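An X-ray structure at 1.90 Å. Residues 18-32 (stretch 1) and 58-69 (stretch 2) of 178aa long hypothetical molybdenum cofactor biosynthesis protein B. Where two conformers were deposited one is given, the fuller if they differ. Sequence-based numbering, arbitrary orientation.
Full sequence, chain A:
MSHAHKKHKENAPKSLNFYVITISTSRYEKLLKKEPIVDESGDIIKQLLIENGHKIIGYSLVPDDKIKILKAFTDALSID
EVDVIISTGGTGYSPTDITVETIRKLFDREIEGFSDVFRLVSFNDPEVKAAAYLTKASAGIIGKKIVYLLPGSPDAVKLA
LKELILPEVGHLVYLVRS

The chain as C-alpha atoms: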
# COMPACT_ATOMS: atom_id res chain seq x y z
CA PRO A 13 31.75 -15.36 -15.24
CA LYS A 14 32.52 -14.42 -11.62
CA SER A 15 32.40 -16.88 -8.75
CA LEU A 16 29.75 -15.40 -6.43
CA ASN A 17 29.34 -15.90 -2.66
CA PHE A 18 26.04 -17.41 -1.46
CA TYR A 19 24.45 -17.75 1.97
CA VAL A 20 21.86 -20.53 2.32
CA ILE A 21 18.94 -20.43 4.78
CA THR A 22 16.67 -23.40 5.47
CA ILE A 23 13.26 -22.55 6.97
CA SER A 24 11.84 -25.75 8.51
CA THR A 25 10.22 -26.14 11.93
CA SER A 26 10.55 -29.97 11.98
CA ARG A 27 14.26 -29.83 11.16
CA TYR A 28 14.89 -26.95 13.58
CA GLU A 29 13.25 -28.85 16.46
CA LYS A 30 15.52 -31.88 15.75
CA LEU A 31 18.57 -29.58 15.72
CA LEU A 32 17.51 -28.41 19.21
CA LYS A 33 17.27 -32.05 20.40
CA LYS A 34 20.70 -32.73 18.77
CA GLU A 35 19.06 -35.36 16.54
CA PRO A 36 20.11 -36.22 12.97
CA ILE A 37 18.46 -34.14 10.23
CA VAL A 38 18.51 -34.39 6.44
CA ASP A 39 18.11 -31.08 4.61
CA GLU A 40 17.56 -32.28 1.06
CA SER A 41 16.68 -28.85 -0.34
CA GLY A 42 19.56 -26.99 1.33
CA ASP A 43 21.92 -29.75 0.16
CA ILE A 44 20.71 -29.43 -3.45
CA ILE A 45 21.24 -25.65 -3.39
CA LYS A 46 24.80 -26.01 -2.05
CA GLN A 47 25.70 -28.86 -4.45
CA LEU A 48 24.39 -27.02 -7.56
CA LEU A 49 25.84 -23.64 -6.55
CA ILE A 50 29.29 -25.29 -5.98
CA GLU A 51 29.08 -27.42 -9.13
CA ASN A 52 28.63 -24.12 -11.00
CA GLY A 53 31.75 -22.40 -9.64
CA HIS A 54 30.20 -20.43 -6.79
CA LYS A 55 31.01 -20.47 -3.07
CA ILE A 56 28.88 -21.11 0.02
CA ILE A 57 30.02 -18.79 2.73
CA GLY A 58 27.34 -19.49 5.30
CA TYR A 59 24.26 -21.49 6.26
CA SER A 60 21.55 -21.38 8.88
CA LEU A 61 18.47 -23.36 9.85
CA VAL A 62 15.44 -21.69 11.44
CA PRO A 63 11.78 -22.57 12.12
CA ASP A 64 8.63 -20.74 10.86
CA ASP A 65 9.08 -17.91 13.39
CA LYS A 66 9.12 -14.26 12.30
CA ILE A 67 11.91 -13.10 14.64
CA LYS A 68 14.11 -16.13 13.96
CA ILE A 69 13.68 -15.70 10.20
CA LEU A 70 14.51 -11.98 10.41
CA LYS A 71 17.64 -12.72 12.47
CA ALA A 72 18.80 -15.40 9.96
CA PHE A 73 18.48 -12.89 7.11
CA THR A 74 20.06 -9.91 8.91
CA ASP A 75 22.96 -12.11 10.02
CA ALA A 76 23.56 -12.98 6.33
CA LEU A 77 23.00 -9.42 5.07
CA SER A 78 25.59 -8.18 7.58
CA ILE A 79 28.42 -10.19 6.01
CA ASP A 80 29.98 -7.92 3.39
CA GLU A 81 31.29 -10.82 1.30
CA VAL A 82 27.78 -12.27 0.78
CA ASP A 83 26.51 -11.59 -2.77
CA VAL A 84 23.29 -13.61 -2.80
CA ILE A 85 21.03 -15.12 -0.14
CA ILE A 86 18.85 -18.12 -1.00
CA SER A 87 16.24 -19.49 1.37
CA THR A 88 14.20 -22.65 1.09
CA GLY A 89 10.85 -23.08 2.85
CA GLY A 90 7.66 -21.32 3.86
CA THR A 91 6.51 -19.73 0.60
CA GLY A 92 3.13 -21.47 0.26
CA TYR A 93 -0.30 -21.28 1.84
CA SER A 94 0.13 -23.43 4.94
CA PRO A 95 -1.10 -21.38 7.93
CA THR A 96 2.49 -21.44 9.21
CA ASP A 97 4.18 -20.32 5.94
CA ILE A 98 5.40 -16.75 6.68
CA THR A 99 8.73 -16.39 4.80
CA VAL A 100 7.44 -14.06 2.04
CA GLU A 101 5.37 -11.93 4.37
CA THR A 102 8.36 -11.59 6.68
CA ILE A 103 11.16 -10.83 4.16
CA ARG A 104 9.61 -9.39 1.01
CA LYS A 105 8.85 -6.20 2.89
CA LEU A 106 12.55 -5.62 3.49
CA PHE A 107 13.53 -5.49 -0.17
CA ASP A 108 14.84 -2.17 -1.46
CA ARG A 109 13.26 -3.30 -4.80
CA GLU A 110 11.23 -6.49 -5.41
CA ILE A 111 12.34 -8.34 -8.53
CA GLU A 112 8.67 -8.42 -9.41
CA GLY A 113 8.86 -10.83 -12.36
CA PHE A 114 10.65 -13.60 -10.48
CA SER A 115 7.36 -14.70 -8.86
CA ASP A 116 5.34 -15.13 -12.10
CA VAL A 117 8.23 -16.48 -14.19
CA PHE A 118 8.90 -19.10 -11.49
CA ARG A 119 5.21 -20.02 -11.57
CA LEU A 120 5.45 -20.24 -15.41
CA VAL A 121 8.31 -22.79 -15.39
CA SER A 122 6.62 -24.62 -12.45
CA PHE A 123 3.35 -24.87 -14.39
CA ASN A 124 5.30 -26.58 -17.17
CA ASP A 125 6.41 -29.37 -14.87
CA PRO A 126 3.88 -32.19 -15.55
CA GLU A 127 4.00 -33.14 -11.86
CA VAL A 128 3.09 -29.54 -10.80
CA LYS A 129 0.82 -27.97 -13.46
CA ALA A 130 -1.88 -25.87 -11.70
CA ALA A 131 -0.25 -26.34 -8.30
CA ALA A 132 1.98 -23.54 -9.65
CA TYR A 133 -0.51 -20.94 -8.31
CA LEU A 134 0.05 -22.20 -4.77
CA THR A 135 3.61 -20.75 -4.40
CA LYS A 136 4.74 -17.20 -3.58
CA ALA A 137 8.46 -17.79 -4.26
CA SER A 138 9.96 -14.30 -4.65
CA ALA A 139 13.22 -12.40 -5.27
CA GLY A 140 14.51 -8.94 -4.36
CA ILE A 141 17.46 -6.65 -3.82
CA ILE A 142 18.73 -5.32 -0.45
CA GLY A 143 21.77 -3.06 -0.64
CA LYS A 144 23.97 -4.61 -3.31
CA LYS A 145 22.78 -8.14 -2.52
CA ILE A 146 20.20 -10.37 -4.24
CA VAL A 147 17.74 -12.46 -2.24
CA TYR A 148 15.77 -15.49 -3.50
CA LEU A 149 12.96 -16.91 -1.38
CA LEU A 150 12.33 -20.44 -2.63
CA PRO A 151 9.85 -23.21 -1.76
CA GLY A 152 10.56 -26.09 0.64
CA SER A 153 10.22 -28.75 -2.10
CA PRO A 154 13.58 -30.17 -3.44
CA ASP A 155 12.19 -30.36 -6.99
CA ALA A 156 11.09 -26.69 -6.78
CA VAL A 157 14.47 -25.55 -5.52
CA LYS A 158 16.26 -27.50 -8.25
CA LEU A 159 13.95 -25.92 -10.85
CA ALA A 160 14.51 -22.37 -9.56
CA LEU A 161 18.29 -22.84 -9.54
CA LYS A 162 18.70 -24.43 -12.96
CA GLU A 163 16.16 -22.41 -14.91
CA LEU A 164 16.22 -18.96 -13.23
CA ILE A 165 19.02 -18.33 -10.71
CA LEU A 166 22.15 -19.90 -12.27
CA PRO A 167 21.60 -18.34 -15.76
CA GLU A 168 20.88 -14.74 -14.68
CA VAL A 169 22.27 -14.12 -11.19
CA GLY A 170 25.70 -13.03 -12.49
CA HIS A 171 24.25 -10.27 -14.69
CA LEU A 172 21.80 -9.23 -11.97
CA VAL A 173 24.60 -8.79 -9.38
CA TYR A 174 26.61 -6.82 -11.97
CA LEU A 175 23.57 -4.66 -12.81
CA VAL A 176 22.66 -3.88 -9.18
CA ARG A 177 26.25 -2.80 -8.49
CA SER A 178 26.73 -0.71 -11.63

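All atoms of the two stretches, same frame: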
# COMPACT_ATOMS: atom_id res chain seq x y z
N PHE A 18 27.44 -17.15 -1.79
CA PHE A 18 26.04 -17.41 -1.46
C PHE A 18 25.92 -17.77 0.01
O PHE A 18 26.80 -18.44 0.57
CB PHE A 18 25.49 -18.57 -2.29
CG PHE A 18 25.25 -18.23 -3.73
CD1 PHE A 18 26.30 -18.07 -4.60
CD2 PHE A 18 23.94 -18.03 -4.21
CE1 PHE A 18 26.10 -17.77 -5.93
CE2 PHE A 18 23.72 -17.72 -5.56
CZ PHE A 18 24.81 -17.56 -6.41
N TYR A 19 24.82 -17.33 0.64
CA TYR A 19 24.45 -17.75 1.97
C TYR A 19 23.11 -18.48 1.87
O TYR A 19 22.16 -17.97 1.26
CB TYR A 19 24.30 -16.52 2.88
CG TYR A 19 24.26 -16.81 4.35
CD1 TYR A 19 25.31 -16.42 5.17
CD2 TYR A 19 23.17 -17.44 4.93
CE1 TYR A 19 25.27 -16.63 6.54
CE2 TYR A 19 23.13 -17.69 6.28
CZ TYR A 19 24.18 -17.28 7.08
OH TYR A 19 24.13 -17.48 8.43
N VAL A 20 23.02 -19.65 2.49
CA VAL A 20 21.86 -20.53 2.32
C VAL A 20 21.08 -20.60 3.64
O VAL A 20 21.66 -20.88 4.68
CB VAL A 20 22.25 -21.95 1.86
CG1 VAL A 20 21.00 -22.84 1.67
CG2 VAL A 20 23.05 -21.89 0.55
N ILE A 21 19.77 -20.40 3.57
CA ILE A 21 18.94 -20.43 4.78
C ILE A 21 17.82 -21.45 4.62
O ILE A 21 17.00 -21.37 3.69
CB ILE A 21 18.35 -19.05 5.13
CG1 ILE A 21 19.45 -17.99 5.27
CG2 ILE A 21 17.46 -19.12 6.41
CD1 ILE A 21 18.89 -16.56 5.46
N THR A 22 17.75 -22.41 5.53
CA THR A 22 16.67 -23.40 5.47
C THR A 22 15.63 -23.03 6.51
O THR A 22 15.97 -22.83 7.66
CB THR A 22 17.21 -24.84 5.66
OG1 THR A 22 18.03 -25.15 4.55
CG2 THR A 22 16.05 -25.86 5.78
N ILE A 23 14.37 -22.91 6.08
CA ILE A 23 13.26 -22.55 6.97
C ILE A 23 12.36 -23.78 7.11
O ILE A 23 11.57 -24.11 6.22
CB ILE A 23 12.49 -21.32 6.43
CG1 ILE A 23 13.45 -20.16 6.17
CG2 ILE A 23 11.41 -20.92 7.39
CD1 ILE A 23 12.84 -18.96 5.47
N SER A 24 12.52 -24.47 8.24
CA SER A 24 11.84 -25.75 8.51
C SER A 24 11.71 -25.97 10.01
O SER A 24 12.71 -26.19 10.71
CB SER A 24 12.62 -26.92 7.90
OG SER A 24 12.05 -28.19 8.26
N THR A 25 10.48 -25.96 10.50
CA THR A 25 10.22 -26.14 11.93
C THR A 25 10.62 -27.56 12.38
O THR A 25 11.33 -27.71 13.37
CB THR A 25 8.75 -25.83 12.27
OG1 THR A 25 8.49 -24.45 11.96
CG2 THR A 25 8.45 -26.06 13.76
N SER A 26 10.23 -28.58 11.61
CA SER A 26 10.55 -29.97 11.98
C SER A 26 12.06 -30.17 12.12
O SER A 26 12.52 -30.69 13.13
CB SER A 26 9.98 -30.97 10.98
OG SER A 26 10.45 -30.75 9.66
N ARG A 27 12.81 -29.70 11.13
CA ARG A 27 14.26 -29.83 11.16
C ARG A 27 14.89 -29.00 12.28
O ARG A 27 15.82 -29.47 12.95
CB ARG A 27 14.87 -29.51 9.79
CG ARG A 27 14.44 -30.52 8.72
CD ARG A 27 14.93 -30.16 7.34
NE ARG A 27 14.46 -31.10 6.32
CZ ARG A 27 13.24 -31.12 5.80
NH1 ARG A 27 12.33 -30.22 6.15
NH2 ARG A 27 12.92 -32.02 4.90
N TYR A 28 14.37 -27.80 12.51
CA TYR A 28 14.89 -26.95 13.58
C TYR A 28 14.70 -27.62 14.95
O TYR A 28 15.61 -27.62 15.76
CB TYR A 28 14.22 -25.58 13.58
CG TYR A 28 14.69 -24.65 14.67
CD1 TYR A 28 15.92 -24.00 14.57
CD2 TYR A 28 13.91 -24.40 15.80
CE1 TYR A 28 16.35 -23.12 15.56
CE2 TYR A 28 14.34 -23.53 16.80
CZ TYR A 28 15.56 -22.90 16.67
OH TYR A 28 16.01 -22.04 17.66
N GLU A 29 13.53 -28.20 15.18
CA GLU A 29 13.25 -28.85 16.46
C GLU A 29 14.19 -30.04 16.70
O GLU A 29 14.62 -30.26 17.83
CB GLU A 29 11.78 -29.29 16.54
CG GLU A 29 10.76 -28.14 16.44
CD GLU A 29 10.69 -27.25 17.68
OE1 GLU A 29 11.53 -27.38 18.60
OE2 GLU A 29 9.76 -26.42 17.73
N LYS A 30 14.52 -30.79 15.65
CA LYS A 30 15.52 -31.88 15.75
C LYS A 30 16.92 -31.36 16.07
O LYS A 30 17.64 -31.97 16.86
CB LYS A 30 15.59 -32.68 14.45
CG LYS A 30 14.38 -33.53 14.15
CD LYS A 30 14.56 -34.21 12.79
CE LYS A 30 13.25 -34.81 12.25
NZ LYS A 30 13.14 -36.27 12.55
N LEU A 31 17.31 -30.26 15.43
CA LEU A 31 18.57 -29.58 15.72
C LEU A 31 18.65 -29.21 17.20
O LEU A 31 19.71 -29.35 17.82
CB LEU A 31 18.73 -28.31 14.85
CG LEU A 31 19.92 -27.37 15.10
CD1 LEU A 31 21.18 -27.94 14.43
CD2 LEU A 31 19.65 -25.91 14.63
N LEU A 32 17.55 -28.74 17.78
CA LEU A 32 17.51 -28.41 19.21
C LEU A 32 17.71 -29.64 20.10
O LEU A 32 18.41 -29.57 21.11
CB LEU A 32 16.20 -27.72 19.59
CG LEU A 32 15.98 -26.30 19.03
CD1 LEU A 32 14.62 -25.79 19.49
CD2 LEU A 32 17.12 -25.36 19.42
N GLY A 58 28.02 -19.24 4.05
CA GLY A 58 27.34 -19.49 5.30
C GLY A 58 26.03 -20.20 5.13
O GLY A 58 25.52 -20.33 4.01
N TYR A 59 25.51 -20.70 6.25
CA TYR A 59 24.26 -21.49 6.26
C TYR A 59 23.60 -21.39 7.62
O TYR A 59 24.29 -21.34 8.64
CB TYR A 59 24.57 -22.96 5.96
CG TYR A 59 23.43 -23.95 6.23
CD1 TYR A 59 22.32 -24.03 5.38
CD2 TYR A 59 23.49 -24.84 7.31
CE1 TYR A 59 21.28 -24.93 5.62
CE2 TYR A 59 22.46 -25.76 7.55
CZ TYR A 59 21.36 -25.80 6.71
OH TYR A 59 20.36 -26.73 6.96
N SER A 60 22.28 -21.34 7.63
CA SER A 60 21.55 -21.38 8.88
C SER A 60 20.22 -22.11 8.71
O SER A 60 19.68 -22.22 7.60
CB SER A 60 21.33 -19.97 9.43
OG SER A 60 20.55 -19.20 8.53
N LEU A 61 19.72 -22.64 9.82
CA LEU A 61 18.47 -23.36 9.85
C LEU A 61 17.61 -22.75 10.93
O LEU A 61 18.05 -22.59 12.06
CB LEU A 61 18.72 -24.85 10.11
CG LEU A 61 17.53 -25.74 10.50
CD1 LEU A 61 16.54 -25.79 9.38
CD2 LEU A 61 18.00 -27.15 10.89
N VAL A 62 16.39 -22.37 10.55
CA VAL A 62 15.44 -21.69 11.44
C VAL A 62 14.04 -22.29 11.25
O VAL A 62 13.76 -22.85 10.19
CB VAL A 62 15.44 -20.15 11.21
CG1 VAL A 62 16.80 -19.53 11.66
CG2 VAL A 62 15.09 -19.78 9.76
N PRO A 63 13.17 -22.15 12.26
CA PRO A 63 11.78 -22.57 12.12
C PRO A 63 10.91 -21.47 11.48
O PRO A 63 11.42 -20.38 11.17
CB PRO A 63 11.36 -22.81 13.56
CG PRO A 63 12.05 -21.75 14.30
CD PRO A 63 13.39 -21.55 13.59
N ASP A 64 9.61 -21.73 11.34
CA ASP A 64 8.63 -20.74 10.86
C ASP A 64 8.28 -19.73 11.96
O ASP A 64 7.15 -19.69 12.46
CB ASP A 64 7.33 -21.41 10.40
CG ASP A 64 7.51 -22.33 9.22
OD1 ASP A 64 8.29 -22.00 8.29
OD2 ASP A 64 6.84 -23.39 9.21
N ASP A 65 9.24 -18.89 12.31
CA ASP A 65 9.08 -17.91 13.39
C ASP A 65 9.62 -16.61 12.86
O ASP A 65 10.76 -16.58 12.36
CB ASP A 65 9.84 -18.35 14.63
CG ASP A 65 9.82 -17.28 15.72
OD1 ASP A 65 8.82 -17.18 16.43
OD2 ASP A 65 10.78 -16.52 15.85
N LYS A 66 8.81 -15.55 12.94
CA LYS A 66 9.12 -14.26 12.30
C LYS A 66 10.48 -13.73 12.76
O LYS A 66 11.32 -13.39 11.94
CB LYS A 66 8.00 -13.24 12.59
CG LYS A 66 8.29 -11.82 12.12
CD LYS A 66 7.08 -10.88 12.18
CE LYS A 66 7.49 -9.45 11.78
NZ LYS A 66 6.33 -8.52 11.68
N ILE A 67 10.67 -13.65 14.07
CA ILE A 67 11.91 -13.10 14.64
C ILE A 67 13.12 -13.92 14.26
O ILE A 67 14.16 -13.37 13.89
CB ILE A 67 11.85 -12.97 16.19
CG1 ILE A 67 10.74 -12.01 16.62
CG2 ILE A 67 13.18 -12.48 16.74
CD1 ILE A 67 10.91 -10.62 16.12
N LYS A 68 13.00 -15.25 14.34
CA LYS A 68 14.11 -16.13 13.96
C LYS A 68 14.47 -16.03 12.48
O LYS A 68 15.64 -16.11 12.12
CB LYS A 68 13.83 -17.57 14.39
CG LYS A 68 13.90 -17.77 15.91
CD LYS A 68 13.63 -19.20 16.26
CE LYS A 68 14.12 -19.60 17.62
NZ LYS A 68 13.62 -18.79 18.70
N ILE A 69 13.47 -15.83 11.64
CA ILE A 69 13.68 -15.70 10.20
C ILE A 69 14.35 -14.35 9.91
O ILE A 69 15.34 -14.29 9.17
CB ILE A 69 12.35 -15.83 9.43
CG1 ILE A 69 11.86 -17.29 9.38
CG2 ILE A 69 12.49 -15.28 8.00
CD1 ILE A 69 10.39 -17.40 8.84
O HOH W 1 21.78 -16.66 9.12
O HOH W 2 8.91 -23.83 6.29
O HOH W 3 5.81 -24.26 11.50
O HOH W 4 8.20 -25.72 8.66

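Parallel β-strands cannot pair residue for residue as antiparallel strands do; each residue of one strand that bonds at both its amide and its carbonyl reaches two residues of its partner. The pairing of residues 58–62 with 18–23 in this molybdenum cofactor biosynthesis protein B homologue illustrates the pattern.

The walk begins at Gly 58, whose O accepts from Val 20 N at 3.0 Å. Its CA lies over the face of the Tyr 19 ring, 4.0 Å from the centroid, in a CH-π contact. Glycine suits this site: an ideal CB here would fall 2.5 Å from Tyr 19 CE1, a clash.

Tyr 59 turns to the other side of the sheet, alongside Val 20, with CD1 4.1 Å from Val 20 CB. The edge of its ring meets Thr 22, CE1 standing 3.4 Å from OG1. Its backbone makes no conventional hydrogen bond to the partner strand, yet its CA approaches Val 20 O at 3.1 Å in a CA-H...O contact.

Ser 60 is the classic straddling residue. Its N donates to Val 20 O (3.0 Å) and its O accepts from Thr 22 N (2.8 Å), so it bridges two alternate residues while lying beside Ile 21. On the face shared with Tyr 19 and Ile 21, a water links Ser 60 OG (2.9 Å) to Tyr 19 OH (2.6 Å).

Leu 61 has the largest area covered by the other stretch. It extends beyond the strand pairing to the helix crossing nearly at right angles: CD1 packs 3.6 Å from Thr 22 CG2, while CD2 lies 4.2 Å from Leu 31 CB and 3.8 Å from Arg 27 O.

Val 62 repeats the straddle, its N donating to Thr 22 O (3.0 Å) and its O accepting from Ser 24 N (2.8 Å).

Beyond the strand, Pro 63 sets CD over the face of the Tyr 28 ring, 3.5 Å from the centroid and close to the ring normal. Asp 64 then donates from N to Thr 25 OG1 at 3.0 Å. Water reinforces this junction: one molecule donates to both Asp 64 OD1 (2.8 Å) and Ile 23 O (2.7 Å), and another accepts from Thr 25 N (2.9 Å) while donating to Asp 64 OD2 (2.8 Å).

Asp 65 caps the following helix through OD2, 3.0 Å from Lys 68 N. From that helix, Ile 69 CD1 reaches Ile 23 CG2 at 3.9 Å.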